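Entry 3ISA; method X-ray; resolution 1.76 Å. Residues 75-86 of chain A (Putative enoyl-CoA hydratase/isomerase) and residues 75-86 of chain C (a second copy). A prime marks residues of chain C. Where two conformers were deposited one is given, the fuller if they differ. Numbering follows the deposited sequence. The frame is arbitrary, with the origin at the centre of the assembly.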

# COMPACT_ATOMS: atom_id res chain seq x y z
N GLN A 75 -6.24 18.88 35.07
CA GLN A 75 -6.67 18.81 33.68
C GLN A 75 -7.48 17.54 33.43
O GLN A 75 -7.21 16.49 34.00
CB GLN A 75 -5.45 18.93 32.76
CG GLN A 75 -4.62 20.19 33.05
CD GLN A 75 -3.64 20.53 31.95
OE1 GLN A 75 -3.74 20.04 30.83
NE2 GLN A 75 -2.68 21.40 32.27
N SER A 76 -8.49 17.65 32.58
CA SER A 76 -9.36 16.50 32.29
C SER A 76 -8.64 15.48 31.40
O SER A 76 -7.57 15.79 30.84
CB SER A 76 -10.64 16.96 31.62
OG SER A 76 -10.36 17.49 30.32
N GLU A 77 -9.19 14.28 31.30
CA GLU A 77 -8.65 13.28 30.37
C GLU A 77 -8.63 13.85 28.93
O GLU A 77 -7.70 13.64 28.22
CB GLU A 77 -9.34 11.92 30.51
CG GLU A 77 -9.00 11.23 31.83
CD GLU A 77 -9.24 9.74 31.82
OE1 GLU A 77 -8.46 9.03 32.48
OE2 GLU A 77 -10.21 9.27 31.18
N GLY A 78 -9.66 14.57 28.55
CA GLY A 78 -9.70 15.26 27.28
C GLY A 78 -8.60 16.30 27.08
O GLY A 78 -8.01 16.39 25.98
N ASP A 79 -8.34 17.10 28.12
CA ASP A 79 -7.30 18.14 28.04
C ASP A 79 -5.97 17.47 27.76
O ASP A 79 -5.17 17.96 26.97
CB ASP A 79 -7.14 18.95 29.34
CG ASP A 79 -8.37 19.79 29.68
OD1 ASP A 79 -9.14 20.21 28.77
OD2 ASP A 79 -8.55 20.01 30.90
N LEU A 80 -5.73 16.35 28.44
CA LEU A 80 -4.48 15.60 28.26
C LEU A 80 -4.38 14.99 26.86
O LEU A 80 -3.31 15.03 26.28
CB LEU A 80 -4.30 14.52 29.32
CG LEU A 80 -4.25 14.99 30.78
CD1 LEU A 80 -4.24 13.79 31.74
CD2 LEU A 80 -3.07 15.96 31.04
N LEU A 81 -5.48 14.44 26.34
CA LEU A 81 -5.51 13.88 24.97
C LEU A 81 -5.18 14.97 23.95
O LEU A 81 -4.34 14.77 23.08
CB LEU A 81 -6.87 13.27 24.63
CG LEU A 81 -7.08 12.89 23.15
CD1 LEU A 81 -6.17 11.72 22.71
CD2 LEU A 81 -8.52 12.56 22.88
N LEU A 82 -5.86 16.11 24.07
CA LEU A 82 -5.58 17.25 23.21
C LEU A 82 -4.10 17.65 23.19
O LEU A 82 -3.53 17.82 22.10
CB LEU A 82 -6.44 18.47 23.56
CG LEU A 82 -6.19 19.73 22.72
CD1 LEU A 82 -6.32 19.52 21.20
CD2 LEU A 82 -7.12 20.83 23.19
N ARG A 83 -3.50 17.79 24.36
CA ARG A 83 -2.08 18.15 24.43
C ARG A 83 -1.18 17.10 23.76
O ARG A 83 -0.22 17.44 23.07
CB ARG A 83 -1.65 18.41 25.88
CG ARG A 83 -2.23 19.72 26.48
CD ARG A 83 -1.91 19.84 27.96
NE ARG A 83 -0.47 19.80 28.18
CZ ARG A 83 0.13 19.68 29.37
NH1 ARG A 83 -0.61 19.57 30.48
NH2 ARG A 83 1.45 19.64 29.45
N MET A 84 -1.51 15.82 23.92
CA MET A 84 -0.73 14.76 23.28
C MET A 84 -0.90 14.77 21.75
O MET A 84 0.07 14.59 21.00
CB MET A 84 -1.07 13.39 23.88
CG MET A 84 -0.49 13.18 25.29
SD MET A 84 1.32 13.04 25.31
CE MET A 84 1.52 12.58 27.03
N VAL A 85 -2.12 15.02 21.31
CA VAL A 85 -2.42 15.11 19.88
C VAL A 85 -1.65 16.27 19.24
O VAL A 85 -1.05 16.09 18.17
CB VAL A 85 -3.96 15.20 19.62
CG1 VAL A 85 -4.25 15.63 18.19
CG2 VAL A 85 -4.61 13.82 19.93
N ARG A 86 -1.64 17.42 19.92
CA ARG A 86 -0.86 18.58 19.46
C ARG A 86 0.64 18.28 19.40
O ARG A 86 1.31 18.70 18.46
CB ARG A 86 -1.21 19.84 20.27
CG ARG A 86 -2.67 20.35 20.07
CD ARG A 86 -2.97 20.63 18.62
NE ARG A 86 -2.40 21.91 18.19
CZ ARG A 86 -2.45 22.39 16.95
NH1 ARG A 86 -3.04 21.69 15.96
NH2 ARG A 86 -1.91 23.57 16.69
N GLN C 75 -17.60 22.43 28.38
CA GLN C 75 -16.64 21.41 27.93
C GLN C 75 -15.42 22.13 27.39
O GLN C 75 -15.57 23.08 26.63
CB GLN C 75 -17.26 20.58 26.81
CG GLN C 75 -18.57 19.88 27.19
CD GLN C 75 -18.33 18.56 27.86
OE1 GLN C 75 -18.05 17.56 27.19
NE2 GLN C 75 -18.42 18.53 29.18
N SER C 76 -14.22 21.68 27.74
CA SER C 76 -13.01 22.24 27.13
C SER C 76 -12.86 21.71 25.71
O SER C 76 -13.54 20.76 25.34
CB SER C 76 -11.78 21.85 27.95
OG SER C 76 -11.56 20.46 27.89
N GLU C 77 -12.00 22.33 24.91
CA GLU C 77 -11.72 21.84 23.56
C GLU C 77 -11.21 20.39 23.61
O GLU C 77 -11.54 19.57 22.75
CB GLU C 77 -10.74 22.75 22.84
CG GLU C 77 -10.92 22.79 21.32
CD GLU C 77 -9.90 21.94 20.57
OE1 GLU C 77 -9.02 22.52 19.90
OE2 GLU C 77 -9.99 20.69 20.63
N GLY C 78 -10.42 20.08 24.63
CA GLY C 78 -9.93 18.71 24.86
C GLY C 78 -11.07 17.74 25.15
O GLY C 78 -11.09 16.61 24.63
N ASP C 79 -12.01 18.17 25.99
CA ASP C 79 -13.20 17.38 26.33
C ASP C 79 -13.97 17.04 25.05
O ASP C 79 -14.40 15.89 24.85
CB ASP C 79 -14.13 18.17 27.27
CG ASP C 79 -13.58 18.34 28.68
OD1 ASP C 79 -12.72 17.54 29.13
OD2 ASP C 79 -14.03 19.31 29.34
N LEU C 80 -14.13 18.03 24.18
CA LEU C 80 -14.84 17.80 22.91
C LEU C 80 -14.06 16.86 21.97
O LEU C 80 -14.65 15.99 21.33
CB LEU C 80 -15.14 19.13 22.23
CG LEU C 80 -16.07 20.05 23.04
CD1 LEU C 80 -16.10 21.45 22.45
CD2 LEU C 80 -17.51 19.47 23.19
N LEU C 81 -12.74 17.04 21.90
CA LEU C 81 -11.89 16.15 21.10
C LEU C 81 -12.04 14.70 21.56
O LEU C 81 -12.27 13.81 20.74
CB LEU C 81 -10.41 16.55 21.21
CG LEU C 81 -9.45 15.57 20.52
CD1 LEU C 81 -9.70 15.47 19.01
CD2 LEU C 81 -8.00 15.93 20.80
N LEU C 82 -11.89 14.48 22.87
CA LEU C 82 -11.99 13.15 23.46
C LEU C 82 -13.32 12.49 23.08
O LEU C 82 -13.33 11.34 22.65
CB LEU C 82 -11.79 13.19 24.97
CG LEU C 82 -12.00 11.86 25.71
CD1 LEU C 82 -11.04 10.76 25.22
CD2 LEU C 82 -11.90 12.02 27.21
N ARG C 83 -14.42 13.23 23.21
CA ARG C 83 -15.73 12.70 22.88
C ARG C 83 -15.86 12.36 21.39
O ARG C 83 -16.42 11.32 21.03
CB ARG C 83 -16.83 13.64 23.37
CG ARG C 83 -16.99 13.60 24.92
CD ARG C 83 -18.00 14.66 25.41
NE ARG C 83 -19.30 14.50 24.76
CZ ARG C 83 -20.24 15.44 24.68
NH1 ARG C 83 -20.05 16.64 25.21
NH2 ARG C 83 -21.38 15.17 24.03
N MET C 84 -15.31 13.21 20.53
CA MET C 84 -15.32 12.92 19.09
C MET C 84 -14.47 11.69 18.78
O MET C 84 -14.89 10.86 17.98
CB MET C 84 -14.88 14.14 18.26
CG MET C 84 -15.93 15.27 18.20
SD MET C 84 -17.41 14.81 17.28
CE MET C 84 -18.24 16.42 17.26
N VAL C 85 -13.30 11.57 19.42
CA VAL C 85 -12.43 10.40 19.25
C VAL C 85 -13.13 9.10 19.67
O VAL C 85 -13.06 8.09 18.95
CB VAL C 85 -11.05 10.58 19.97
CG1 VAL C 85 -10.27 9.25 20.03
CG2 VAL C 85 -10.21 11.66 19.22
N ARG C 86 -13.83 9.14 20.80
CA ARG C 86 -14.58 7.97 21.28
C ARG C 86 -15.72 7.59 20.32
O ARG C 86 -15.99 6.40 20.11
CB ARG C 86 -15.07 8.17 22.72
CG ARG C 86 -13.94 8.28 23.77
CD ARG C 86 -13.05 7.05 23.77
NE ARG C 86 -13.69 5.93 24.46
CZ ARG C 86 -13.21 4.69 24.48
NH1 ARG C 86 -12.09 4.37 23.83
NH2 ARG C 86 -13.87 3.75 25.15
O HOH W 1 -12.59 14.85 29.15
O HOH W 2 -8.43 21.38 26.45

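Each stretch enters a helix at residue 77 and stays helical through 86, and the two helices cross almost at right angles, 84° between their N-to-C directions, with their axes only 6.7 Å apart. That is very close for two helices, and the crossing falls in the first turn of each. Gly78 CA lies 4.2 Å from Asp79′ CA, and Asp79 CA lies 4.2 Å from Gly78′ CA, so the backbones themselves touch.

Glycine is what permits this. Gly78 O sits 3.2 Å from Gly78′ CA, a packing distance with no room for anything between. A CB on Gly78 would point toward the other chain and come within 2.6 Å of Gly78′ O and 2.7 Å of Asp79′ N; one on Gly78′ would meet Gly78 O at 2.5 Å. The first rule of this contact is therefore an absent side chain at the crossing point, on both helices.

The second rule concerns the helix starts. Ser76 is the N-cap: its chi1 is p, and its OG accepts from Asp79 N at 3.0 Å. The exchange is reciprocal, since Ser76 N donates to Asp79 OD2 at 2.9 Å, closing a capping box that chain C repeats. The hydroxyl still has its proton to give, and it sends it across the interface: Ser76 OG donates to Asp79′ OD1 at 2.6 Å, and Ser76′ OG donates to Asp79 OD1 at 2.6 Å. Aspartate suits position 79 because its two carboxylate oxygens divide the work, OD2 serving the local cap and OD1 the partner chain. Its CA-to-CB bond points sideways, yet with chi1 at m the carboxylate comes close enough to the other stretch to be reached.

Two waters extend the pattern. Water 1 accepts from Gly78 N at 3.0 Å and donates to Asp79′ OD1 at 2.7 Å; water 2 does the same between Gly78′ N and Asp79 OD1, at 3.0 and 2.7 Å. Each OD1 thus accepts from both a serine hydroxyl and a water, while Asp79 OD1 and Asp79′ OD1, both carrying negative charge, lie 4.5 Å apart.

Further along the helices the contact turns apolar. Leu81 and Leu82, both pointing toward the partner and both with chi1 t and chi2 p, have the largest covered areas on each side. Leu81 is buried, and its branched, uncharged side chain offers a methyl to Leu81′, Leu82′ and Val85′ without leaving a polar group unpaired. Leu81 CD2 reaches Leu82′ CA at 3.6 Å and Leu81′ CG at 3.9 Å, and Val85′ CG2 lies 4.1 Å from it; Leu81′ CD2 likewise approaches Leu82 CA at 3.7 Å and Val85 CG2 at 4.1 Å. Leu82 CD2 turns back to the opposing helix start, 3.7 Å from Gly78′ N, as Leu82′ CD2 does 3.6 Å from Gly78 N. Leu80 and Arg83 point away and take no part. The whole contact buries 508 Å², counting both sides: a reciprocal pair of serine-to-aspartate hydrogen bonds beside a leucine cluster, joined where two glycines let the helices meet.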